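Local coordinates for protein phosphoglycerate dehydrogenase (Lactobacillus plantarum, PDB 3EVT) that probably catalyses the NAD-dependent oxidation of 3-phosphoglycerate to 3-phosphohydroxypyruvate, as a member of the D-isomer specific 2-hydroxyacid dehydrogenases, at residues Ala97-Val102 / Gly149-Ala154; Ser91-Asp96 / Arg285-Pro290; Leu141-Gly146 / Thr183-Ala188; Ile195-Pro200 / His207-Glu212. All blocks are in the same frame, centred on the assembly; numbering follows the deposited sequence.

Contact 1: residues Ala97-Val102 / Gly149-Ala154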
loop_
_atom_site.group_PDB
_atom_site.type_symbol
_atom_site.label_atom_id
_atom_site.label_comp_id
_atom_site.label_asym_id
_atom_site.label_seq_id
_atom_site.Cartn_x
_atom_site.Cartn_y
_atom_site.Cartn_z
ATOM N N ALA A 97 4.988 0.084 10.813
ATOM C CA ALA A 97 6.308 0.051 10.174
ATOM C C ALA A 97 6.688 -1.331 9.664
ATOM O O ALA A 97 7.183 -1.459 8.571
ATOM C CB ALA A 97 7.431 0.596 11.106
ATOM N N ILE A 98 6.492 -2.353 10.484
ATOM C CA ILE A 98 6.809 -3.710 10.098
ATOM C C ILE A 98 5.953 -4.147 8.903
ATOM O O ILE A 98 6.413 -4.822 7.994
ATOM C CB ILE A 98 6.521 -4.660 11.257
ATOM C CG1 ILE A 98 7.447 -4.377 12.434
ATOM C CG2 ILE A 98 6.543 -6.095 10.776
ATOM C CD1 ILE A 98 6.923 -5.057 13.831
ATOM N N SER A 99 4.704 -3.739 8.874
ATOM C CA SER A 99 3.905 -4.052 7.712
ATOM C C SER A 99 4.440 -3.412 6.438
ATOM O O SER A 99 4.466 -4.059 5.361
ATOM C CB SER A 99 2.482 -3.586 7.935
ATOM O OG SER A 99 1.893 -4.436 8.886
ATOM N N GLU A 100 4.822 -2.137 6.532
ATOM C CA GLU A 100 5.479 -1.450 5.399
ATOM C C GLU A 100 6.743 -2.174 4.891
ATOM O O GLU A 100 6.962 -2.288 3.689
ATOM C CB GLU A 100 5.821 0.004 5.771
ATOM C CG GLU A 100 4.560 0.917 5.867
ATOM C CD GLU A 100 4.941 2.384 5.809
ATOM O OE1 GLU A 100 6.097 2.661 5.352
ATOM O OE2 GLU A 100 4.084 3.242 6.183
ATOM N N SER A 101 7.582 -2.677 5.800
ATOM C CA SER A 101 8.712 -3.555 5.407
ATOM C C SER A 101 8.310 -4.783 4.638
ATOM O O SER A 101 8.983 -5.161 3.679
ATOM C CB SER A 101 9.490 -4.015 6.626
ATOM O OG SER A 101 10.109 -2.875 7.224
ATOM N N VAL A 102 7.226 -5.437 5.043
ATOM C CA VAL A 102 6.774 -6.604 4.256
ATOM C C VAL A 102 6.296 -6.158 2.859
ATOM O O VAL A 102 6.637 -6.768 1.835
ATOM C CB VAL A 102 5.693 -7.394 4.983
ATOM C CG1 VAL A 102 5.204 -8.580 4.095
ATOM C CG2 VAL A 102 6.258 -7.907 6.322
ATOM N N GLY A 149 0.111 -9.079 12.341
ATOM C CA GLY A 149 -0.540 -9.818 11.270
ATOM C C GLY A 149 -1.735 -9.024 10.745
ATOM O O GLY A 149 -1.995 -8.973 9.524
ATOM N N GLN A 150 -2.454 -8.382 11.663
ATOM C CA GLN A 150 -3.693 -7.699 11.324
ATOM C C GLN A 150 -3.446 -6.379 10.609
ATOM O O GLN A 150 -4.214 -5.977 9.718
ATOM C CB GLN A 150 -4.476 -7.421 12.611
ATOM C CG GLN A 150 -5.127 -8.672 13.244
ATOM C CD GLN A 150 -5.768 -8.352 14.579
ATOM O OE1 GLN A 150 -6.368 -7.296 14.746
ATOM N NE2 GLN A 150 -5.610 -9.250 15.545
ATOM N N SER A 151 -2.376 -5.682 11.007
ATOM C CA SER A 151 -2.051 -4.429 10.327
ATOM C C SER A 151 -1.453 -4.710 8.946
ATOM O O SER A 151 -1.754 -4.009 8.003
ATOM C CB SER A 151 -1.210 -3.493 11.200
ATOM O OG SER A 151 0.171 -3.782 11.085
ATOM N N LEU A 152 -0.667 -5.777 8.816
ATOM C CA LEU A 152 -0.225 -6.217 7.483
ATOM C C LEU A 152 -1.421 -6.593 6.593
ATOM O O LEU A 152 -1.516 -6.128 5.447
ATOM C CB LEU A 152 0.777 -7.370 7.560
ATOM C CG LEU A 152 1.208 -7.927 6.181
ATOM C CD1 LEU A 152 1.743 -6.830 5.222
ATOM C CD2 LEU A 152 2.236 -9.092 6.320
ATOM N N ALA A 153 -2.312 -7.449 7.121
ATOM C CA ALA A 153 -3.599 -7.771 6.474
ATOM C C ALA A 153 -4.409 -6.559 5.980
ATOM O O ALA A 153 -4.955 -6.565 4.852
ATOM C CB ALA A 153 -4.469 -8.609 7.402
ATOM N N ALA A 154 -4.545 -5.546 6.834
ATOM C CA ALA A 154 -5.305 -4.350 6.457
ATOM C C ALA A 154 -4.656 -3.695 5.236
ATOM O O ALA A 154 -5.348 -3.312 4.294
ATOM C CB ALA A 154 -5.383 -3.332 7.633
#
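Ser151 and Leu152 of helix 147-158 meet Ser99 and Val102 of helix 93-110, two helices whose local axes come within 8.7 Å and cross at -53°. Ser151 turns its hydroxyl onto the other helix: with chi1 at 86°, OG sits between its own backbone N and carbonyl carbon and reaches Ser99 OG at 2.9 Å, a hydrogen bond in which either hydroxyl could donate. Ser99 OG also bonds to Ala95 O within its own helix, and Ser151 OG bonds weakly to the same carbonyl, which ties the two small polar groups into one local network. A serine suits position 99, where its short side chain lets Ser99 CA come within 4.7 Å of Leu152 CA; at Ser151 the hydroxyl is short enough to reach across to Ser99. Leu152 follows. Its backbone N is 2.9 Å from Ser99 OG, but at an angle too poor for a hydrogen bond, and its CB packs 3.4 Å from that oxygen. Beyond CB, the branched end of Leu152 packs against Val102, the two side chains crossing at about a right angle. Leu152 CD2 touches Val102 CG1 at 3.7 Å, while CD1 lies near Val102 CB and Ser99 O. Val196 of strand 194-197 touches both Val102 and Leu152. Gly149 with Gly144 and Gly146 fits the GxGxxG pattern, so the contact probably packs a helix that links the two domains onto the helix after the dinucleotide-binding loop, as in Rossmann folds.

Contact 2: residues Ser91-Asp96 / Arg285-Pro290; sequences SGIHAD and RATVFP
Ile93 and Thr287 form the dense part of this contact, pressing branched side chains together where the start of helix 93-110 meets helix 284-302. Both branches of the isoleucine are used. Ile93 CG2, anti to the backbone N, rests 3.8 Å from Thr287 CB and close to its methyl CG2, while Ile93 CD1, at the end of the other branch, comes within 3.7 Å of Thr287 OG1. That last approach is van der Waals contact, because a methyl offers no proton to the hydroxyl; Thr287 OG1 has its partner in Phe284 O, one turn back in its own helix. With chi1 at 51° the threonine can make that bond and still offer CB and CG2 to the isoleucine, which is why a residue with one polar and one apolar branch suits the place. Two long helices joining the substrate-binding and NAD-binding domains are a hallmark of the D-2-hydroxyacid dehydrogenases, and the contact joins helices 93-110 and 284-302, probably this pair: Gly92 takes the N-cap position of the first with a positive phi, a backbone shape easy for glycine. Packing is looser toward Val288, whose CG2 is 4.2 Å from Ile93 CD1. Val288 also touches Tyr45 and Ile68 of the N-terminal domain, which accounts for its burial. Toward solvent, Ile93 and Thr287 are both only partly buried, and neighbouring His94 and Ala286 lie at the surface.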
loop_
_atom_site.group_PDB
_atom_site.type_symbol
_atom_site.label_atom_id
_atom_site.label_comp_id
_atom_site.label_asym_id
_atom_site.label_seq_id
_atom_site.Cartn_x
_atom_site.Cartn_y
_atom_site.Cartn_z
ATOM N N SER A 91 -2.032 4.062 18.862
ATOM C CA SER A 91 -1.675 2.670 18.618
ATOM C C SER A 91 -1.227 2.331 17.198
ATOM O O SER A 91 -1.352 3.136 16.266
ATOM C CB SER A 91 -2.773 1.705 19.068
ATOM O OG SER A 91 -4.000 2.084 18.526
ATOM N N GLY A 92 -0.650 1.135 17.042
ATOM C CA GLY A 92 -0.319 0.609 15.718
ATOM C C GLY A 92 0.980 1.063 15.077
ATOM O O GLY A 92 1.293 0.664 13.934
ATOM N N ILE A 93 1.752 1.888 15.791
ATOM C CA ILE A 93 2.934 2.508 15.169
ATOM C C ILE A 93 4.004 1.509 14.747
ATOM O O ILE A 93 4.436 1.494 13.573
ATOM C CB ILE A 93 3.581 3.581 16.044
ATOM C CG1 ILE A 93 2.561 4.701 16.350
ATOM C CG2 ILE A 93 4.834 4.115 15.281
ATOM C CD1 ILE A 93 3.080 5.778 17.328
ATOM N N HIS A 94 4.426 0.672 15.687
ATOM C CA HIS A 94 5.416 -0.373 15.404
ATOM C C HIS A 94 4.853 -1.331 14.379
ATOM O O HIS A 94 5.490 -1.614 13.408
ATOM C CB HIS A 94 5.782 -1.204 16.657
ATOM C CG HIS A 94 6.871 -0.612 17.497
ATOM N ND1 HIS A 94 6.645 -0.084 18.766
ATOM C CD2 HIS A 94 8.201 -0.474 17.263
ATOM C CE1 HIS A 94 7.787 0.363 19.268
ATOM N NE2 HIS A 94 8.744 0.152 18.371
ATOM N N ALA A 95 3.660 -1.845 14.625
ATOM C CA ALA A 95 3.015 -2.763 13.668
ATOM C C ALA A 95 2.871 -2.177 12.253
ATOM O O ALA A 95 3.086 -2.878 11.308
ATOM C CB ALA A 95 1.673 -3.234 14.186
ATOM N N ASP A 96 2.501 -0.901 12.113
ATOM C CA ASP A 96 2.540 -0.194 10.812
ATOM C C ASP A 96 3.895 -0.212 10.106
ATOM O O ASP A 96 3.938 -0.478 8.899
ATOM C CB ASP A 96 2.110 1.280 10.959
ATOM C CG ASP A 96 0.650 1.538 10.473
ATOM O OD1 ASP A 96 -0.290 0.804 10.932
ATOM O OD2 ASP A 96 0.439 2.496 9.647
ATOM N N ARG A 285 8.449 11.559 19.563
ATOM C CA ARG A 285 8.116 12.838 18.965
ATOM C C ARG A 285 7.896 12.699 17.440
ATOM O O ARG A 285 6.985 13.304 16.888
ATOM C CB ARG A 285 9.133 13.934 19.348
ATOM C CG ARG A 285 8.881 14.516 20.742
ATOM C CD ARG A 285 9.269 15.985 20.794
ATOM N NE ARG A 285 9.548 16.433 22.161
ATOM C CZ ARG A 285 10.164 17.577 22.492
ATOM N NH1 ARG A 285 10.589 18.430 21.553
ATOM N NH2 ARG A 285 10.352 17.878 23.784
ATOM N N ALA A 286 8.657 11.843 16.777
ATOM C CA ALA A 286 8.565 11.758 15.327
ATOM C C ALA A 286 7.454 10.861 14.778
ATOM O O ALA A 286 7.237 10.822 13.567
ATOM C CB ALA A 286 9.916 11.286 14.734
ATOM N N THR A 287 6.805 10.075 15.625
ATOM C CA THR A 287 5.873 9.078 15.105
ATOM C C THR A 287 4.485 9.474 15.525
ATOM O O THR A 287 3.493 9.221 14.841
ATOM C CB THR A 287 6.157 7.648 15.676
ATOM O OG1 THR A 287 6.247 7.683 17.109
ATOM C CG2 THR A 287 7.421 7.052 15.076
ATOM N N VAL A 288 4.429 10.091 16.686
ATOM C CA VAL A 288 3.175 10.490 17.227
ATOM C C VAL A 288 2.608 11.762 16.517
ATOM O O VAL A 288 1.405 11.873 16.306
ATOM C CB VAL A 288 3.354 10.747 18.701
ATOM C CG1 VAL A 288 2.149 11.475 19.238
ATOM C CG2 VAL A 288 3.591 9.397 19.414
ATOM N N PHE A 289 3.475 12.694 16.139
ATOM C CA PHE A 289 3.001 13.954 15.552
ATOM C C PHE A 289 2.235 13.795 14.230
ATOM O O PHE A 289 1.172 14.396 14.081
ATOM C CB PHE A 289 4.119 14.986 15.380
ATOM C CG PHE A 289 3.621 16.305 14.811
ATOM C CD1 PHE A 289 2.882 17.188 15.609
ATOM C CD2 PHE A 289 3.844 16.637 13.477
ATOM C CE1 PHE A 289 2.382 18.422 15.096
ATOM C CE2 PHE A 289 3.336 17.876 12.933
ATOM C CZ PHE A 289 2.602 18.759 13.743
ATOM N N PRO A 290 2.750 12.973 13.275
ATOM C CA PRO A 290 1.986 12.748 12.024
ATOM C C PRO A 290 0.575 12.191 12.269
ATOM O O PRO A 290 -0.335 12.459 11.460
ATOM C CB PRO A 290 2.815 11.696 11.293
ATOM C CG PRO A 290 4.217 11.883 11.788
ATOM C CD PRO A 290 4.063 12.293 13.249
#

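Contact 3: residues Leu141-Gly146 / Thr183-Ala188; sequences LIYGTG and TATADA
Leu141 and Ala188 make the apolar half of the contact. The leucine, in the middle of strand 139-143, straddles the alanine methyl with its two branches: Leu141 CD1 lies 3.9 Å and CD2 4.0 Å from Ala188 CB. The small methyl lets the first turn of helix 186-191 settle against the sheet, and Val166 and Leu189 also touch the leucine. The polar half pairs Tyr143 with Thr185. Their side chains cross at about a right angle, and the two hydroxyls do not bond directly, Tyr143 OH being 3.9 Å from Thr185 OG1. A water joins them instead: it lies in the plane of the tyrosine ring, at the edge, 2.7 Å from Tyr143 OH, and 2.5 Å from Thr185 OG1, a doubtfully short length. With chi1 at 56°, Thr185 points OG1 to this water. Both segments belong to the Rossmann half of the protein, where strand 139-143 runs into the turn of Gly144 and Gly146, probably the dinucleotide-binding loop. Chemically, the helix start is packed through Leu141 and Ala188, and the residue just before it is probably linked to Tyr143 by water, which gives the buried tyrosine's OH a partner.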
loop_
_atom_site.group_PDB
_atom_site.type_symbol
_atom_site.label_atom_id
_atom_site.label_comp_id
_atom_site.label_asym_id
_atom_site.label_seq_id
_atom_site.Cartn_x
_atom_site.Cartn_y
_atom_site.Cartn_z
ATOM N N LEU A 141 -0.539 -15.354 2.491
ATOM C CA LEU A 141 -0.730 -16.184 3.664
ATOM C C LEU A 141 0.157 -15.701 4.834
ATOM O O LEU A 141 1.400 -15.718 4.757
ATOM C CB LEU A 141 -0.408 -17.651 3.277
ATOM C CG LEU A 141 -0.485 -18.654 4.463
ATOM C CD1 LEU A 141 -1.897 -18.687 5.113
ATOM C CD2 LEU A 141 -0.075 -20.033 3.959
ATOM N N ILE A 142 -0.461 -15.267 5.928
ATOM C CA ILE A 142 0.309 -14.807 7.122
ATOM C C ILE A 142 0.083 -15.730 8.335
ATOM O O ILE A 142 -1.043 -15.984 8.719
ATOM C CB ILE A 142 -0.101 -13.361 7.571
ATOM C CG1 ILE A 142 -0.176 -12.391 6.364
ATOM C CG2 ILE A 142 0.816 -12.818 8.735
ATOM C CD1 ILE A 142 -0.953 -11.030 6.695
ATOM N N TYR A 143 1.181 -16.211 8.907
ATOM C CA TYR A 143 1.208 -16.966 10.142
ATOM C C TYR A 143 1.375 -16.005 11.301
ATOM O O TYR A 143 2.436 -15.353 11.442
ATOM C CB TYR A 143 2.402 -17.960 10.133
ATOM C CG TYR A 143 2.238 -19.182 9.226
ATOM C CD1 TYR A 143 2.024 -20.460 9.780
ATOM C CD2 TYR A 143 2.335 -19.070 7.828
ATOM C CE1 TYR A 143 1.905 -21.577 8.976
ATOM C CE2 TYR A 143 2.205 -20.178 7.007
ATOM C CZ TYR A 143 1.986 -21.442 7.604
ATOM O OH TYR A 143 1.828 -22.569 6.818
ATOM N N GLY A 144 0.337 -15.914 12.132
ATOM C CA GLY A 144 0.320 -14.928 13.194
ATOM C C GLY A 144 -0.741 -13.894 12.908
ATOM O O GLY A 144 -0.567 -13.036 12.017
ATOM N N THR A 145 -1.837 -13.940 13.648
ATOM C CA THR A 145 -2.932 -13.001 13.420
ATOM C C THR A 145 -3.061 -12.021 14.615
ATOM O O THR A 145 -4.142 -11.458 14.878
ATOM C CB THR A 145 -4.272 -13.734 13.087
ATOM O OG1 THR A 145 -4.693 -14.527 14.208
ATOM C CG2 THR A 145 -4.105 -14.652 11.872
ATOM N N GLY A 146 -1.950 -11.819 15.325
ATOM C CA GLY A 146 -1.875 -10.764 16.346
ATOM C C GLY A 146 -1.903 -9.372 15.708
ATOM O O GLY A 146 -2.260 -9.222 14.522
ATOM N N THR A 183 -3.208 -26.693 11.838
ATOM C CA THR A 183 -3.329 -28.081 11.401
ATOM C C THR A 183 -4.040 -28.085 10.077
ATOM O O THR A 183 -4.113 -29.118 9.406
ATOM C CB THR A 183 -4.069 -28.965 12.471
ATOM O OG1 THR A 183 -5.307 -28.344 12.863
ATOM C CG2 THR A 183 -3.198 -29.093 13.734
ATOM N N ALA A 184 -4.535 -26.912 9.688
ATOM C CA ALA A 184 -5.446 -26.802 8.519
ATOM C C ALA A 184 -4.909 -25.953 7.351
ATOM O O ALA A 184 -5.678 -25.255 6.689
ATOM C CB ALA A 184 -6.851 -26.278 8.993
ATOM N N THR A 185 -3.607 -26.026 7.084
ATOM C CA THR A 185 -2.937 -25.059 6.171
ATOM C C THR A 185 -2.580 -25.532 4.773
ATOM O O THR A 185 -2.103 -24.727 3.948
ATOM C CB THR A 185 -1.581 -24.481 6.743
ATOM O OG1 THR A 185 -0.676 -25.547 7.068
ATOM C CG2 THR A 185 -1.812 -23.628 7.974
ATOM N N ALA A 186 -2.767 -26.826 4.503
ATOM C CA ALA A 186 -2.377 -27.392 3.220
ATOM C C ALA A 186 -2.980 -26.643 2.033
ATOM O O ALA A 186 -2.314 -26.457 1.032
ATOM C CB ALA A 186 -2.710 -28.867 3.143
ATOM N N ASP A 187 -4.247 -26.247 2.107
ATOM C CA ASP A 187 -4.871 -25.615 0.946
ATOM C C ASP A 187 -4.334 -24.200 0.680
ATOM O O ASP A 187 -4.077 -23.825 -0.469
ATOM C CB ASP A 187 -6.368 -25.585 1.109
ATOM C CG ASP A 187 -6.985 -26.961 0.922
ATOM O OD1 ASP A 187 -6.604 -27.662 -0.050
ATOM O OD2 ASP A 187 -7.860 -27.328 1.718
ATOM N N ALA A 188 -4.186 -23.436 1.755
ATOM C CA ALA A 188 -3.670 -22.084 1.727
ATOM C C ALA A 188 -2.253 -22.066 1.215
ATOM O O ALA A 188 -1.898 -21.218 0.381
ATOM C CB ALA A 188 -3.737 -21.497 3.090
HETATM O O HOH W 1 1.613 -24.948 7.975
#

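Contact 4: residues Ile195-Pro200 / His207-Glu212; sequences IVNALP and HLFSTE
The Phe209 ring sits against Asn197 and Ile195 of strand 194-197. Over one face lies Leu208 CG, 4.1 Å above the plane and offset toward the rim, so the preceding residue folds back on the phenylalanine. From the strand, Asn197 and Ile195 reach the ring obliquely: Asn197 OD1 is 3.4 Å from Phe209 CE2, with amide and ring planes 48° apart, and Ile195 CG2 touches Phe209 CE1 at 3.9 Å. Tyr143 adds an edge-to-face ring contact. Asn197, with CG anti to its backbone N (chi1 179°), swings the amide over the chain that follows. There Asn197 OD1 accepts from Leu199 N at 3.1 Å, the N-H pointing almost straight at it (164°) although the donor stands well above the carbonyl plane. This is an Asx turn, which shapes the exit of the strand. ND2 bonds to Asn225 OD1 in the next strand, so both ends of the amide are employed. Leu199 crosses Leu208 at about a right angle, Leu199 CD1 to Leu208 CD2 4.0 Å. The segments form the first part of the beta-alpha-beta unit 194-197, 211-215, 222-225 of the Rossmann fold. An asparagine suits a strand end where a turn must be made, and the phenylalanine fits because its ring lies among apolar neighbours, Ile195, Leu208, Leu223 and Val232; the contact implies that an amide hydrogen-bonded at both ends can be buried obliquely beside an aromatic ring.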
loop_
_atom_site.group_PDB
_atom_site.type_symbol
_atom_site.label_atom_id
_atom_site.label_comp_id
_atom_site.label_asym_id
_atom_site.label_seq_id
_atom_site.Cartn_x
_atom_site.Cartn_y
_atom_site.Cartn_z
ATOM N N ILE A 195 4.129 -15.982 1.448
ATOM C CA ILE A 195 4.001 -16.530 2.786
ATOM C C ILE A 195 4.837 -15.690 3.751
ATOM O O ILE A 195 6.020 -15.517 3.572
ATOM C CB ILE A 195 4.489 -17.978 2.850
ATOM C CG1 ILE A 195 3.641 -18.859 1.900
ATOM C CG2 ILE A 195 4.520 -18.446 4.311
ATOM C CD1 ILE A 195 4.181 -20.291 1.637
ATOM N N VAL A 196 4.181 -15.163 4.766
ATOM C CA VAL A 196 4.818 -14.323 5.725
ATOM C C VAL A 196 4.799 -15.005 7.093
ATOM O O VAL A 196 3.751 -15.368 7.606
ATOM C CB VAL A 196 4.159 -12.888 5.748
ATOM C CG1 VAL A 196 4.757 -12.009 6.891
ATOM C CG2 VAL A 196 4.357 -12.185 4.308
ATOM N N ASN A 197 5.982 -15.189 7.671
ATOM C CA ASN A 197 6.053 -15.597 9.061
ATOM C C ASN A 197 6.126 -14.399 9.988
ATOM O O ASN A 197 7.062 -13.657 9.903
ATOM C CB ASN A 197 7.278 -16.451 9.357
ATOM C CG ASN A 197 7.319 -16.840 10.825
ATOM O OD1 ASN A 197 6.284 -17.210 11.358
ATOM N ND2 ASN A 197 8.449 -16.652 11.503
ATOM N N ALA A 198 5.144 -14.240 10.877
ATOM C CA ALA A 198 5.202 -13.232 11.917
ATOM C C ALA A 198 4.949 -13.885 13.291
ATOM O O ALA A 198 4.439 -13.252 14.206
ATOM C CB ALA A 198 4.135 -12.120 11.638
ATOM N N LEU A 199 5.257 -15.164 13.453
ATOM C CA LEU A 199 5.001 -15.846 14.737
ATOM C C LEU A 199 6.062 -15.595 15.798
ATOM O O LEU A 199 7.235 -15.284 15.481
ATOM C CB LEU A 199 4.958 -17.342 14.528
ATOM C CG LEU A 199 3.836 -17.836 13.659
ATOM C CD1 LEU A 199 4.180 -19.262 13.162
ATOM C CD2 LEU A 199 2.535 -17.794 14.414
ATOM N N PRO A 200 5.671 -15.807 17.070
ATOM C CA PRO A 200 6.663 -15.925 18.115
ATOM C C PRO A 200 7.330 -17.309 18.037
ATOM O O PRO A 200 6.732 -18.292 17.503
ATOM C CB PRO A 200 5.819 -15.818 19.392
ATOM C CG PRO A 200 4.585 -16.572 19.031
ATOM C CD PRO A 200 4.315 -16.136 17.576
ATOM N N HIS A 207 11.773 -24.461 13.200
ATOM C CA HIS A 207 11.880 -25.064 11.867
ATOM C C HIS A 207 10.512 -25.436 11.266
ATOM O O HIS A 207 10.366 -26.452 10.578
ATOM C CB HIS A 207 12.851 -26.255 11.882
ATOM C CG HIS A 207 14.295 -25.846 11.985
ATOM N ND1 HIS A 207 15.337 -26.674 11.631
ATOM C CD2 HIS A 207 14.863 -24.672 12.367
ATOM C CE1 HIS A 207 16.484 -26.042 11.809
ATOM N NE2 HIS A 207 16.227 -24.827 12.261
ATOM N N LEU A 208 9.507 -24.616 11.559
ATOM C CA LEU A 208 8.176 -24.778 10.979
ATOM C C LEU A 208 8.271 -24.583 9.466
ATOM O O LEU A 208 7.675 -25.320 8.678
ATOM C CB LEU A 208 7.213 -23.756 11.600
ATOM C CG LEU A 208 5.845 -23.808 10.930
ATOM C CD1 LEU A 208 5.414 -25.226 10.931
ATOM C CD2 LEU A 208 4.840 -22.930 11.621
ATOM N N PHE A 209 9.080 -23.605 9.055
ATOM C CA PHE A 209 9.362 -23.391 7.634
ATOM C C PHE A 209 10.518 -24.262 7.154
ATOM O O PHE A 209 11.698 -23.911 7.214
ATOM C CB PHE A 209 9.481 -21.878 7.345
ATOM C CG PHE A 209 8.251 -21.128 7.790
ATOM C CD1 PHE A 209 7.164 -20.960 6.930
ATOM C CD2 PHE A 209 8.134 -20.667 9.106
ATOM C CE1 PHE A 209 5.974 -20.316 7.358
ATOM C CE2 PHE A 209 6.967 -20.045 9.545
ATOM C CZ PHE A 209 5.867 -19.863 8.653
ATOM N N SER A 210 10.154 -25.437 6.670
ATOM C CA SER A 210 11.150 -26.418 6.318
ATOM C C SER A 210 10.611 -27.337 5.221
ATOM O O SER A 210 9.592 -27.019 4.566
ATOM C CB SER A 210 11.536 -27.210 7.581
ATOM O OG SER A 210 12.772 -27.876 7.411
ATOM N N THR A 211 11.297 -28.466 5.003
ATOM C CA THR A 211 11.006 -29.327 3.846
ATOM C C THR A 211 9.535 -29.655 3.642
ATOM O O THR A 211 9.018 -29.457 2.537
ATOM C CB THR A 211 11.913 -30.641 3.758
ATOM O OG1 THR A 211 13.195 -30.311 3.204
ATOM C CG2 THR A 211 11.282 -31.671 2.825
ATOM N N GLU A 212 8.844 -30.172 4.662
ATOM C CA GLU A 212 7.447 -30.578 4.436
ATOM C C GLU A 212 6.588 -29.407 3.960
ATOM O O GLU A 212 5.872 -29.522 2.944
ATOM C CB GLU A 212 6.838 -31.191 5.697
#

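Contacts 1, 3 and 4 meet in the NAD-binding domain, while contact 2 lies at its junction with the N-terminal domain. Contacts 3 and 4 share the parallel sheet, centres about 10 Å apart, and strands 139-143 and 194-197 are joined by Leu141 O and Val196 N at 2.8 Å. Gln150 NE2 and Thr145 O, 2.7 Å apart, tie contact 1 to contact 3 at what is probably the dinucleotide-binding loop, and Val102 CG1 and Val196 CG2, 3.7 Å apart, tie it to contact 4. Contact 2 continues contact 1 along helix 93-110, centres about 13 Å apart; both touch the second subunit. Contacts 3 and 4 are centred about 28 Å from contact 2.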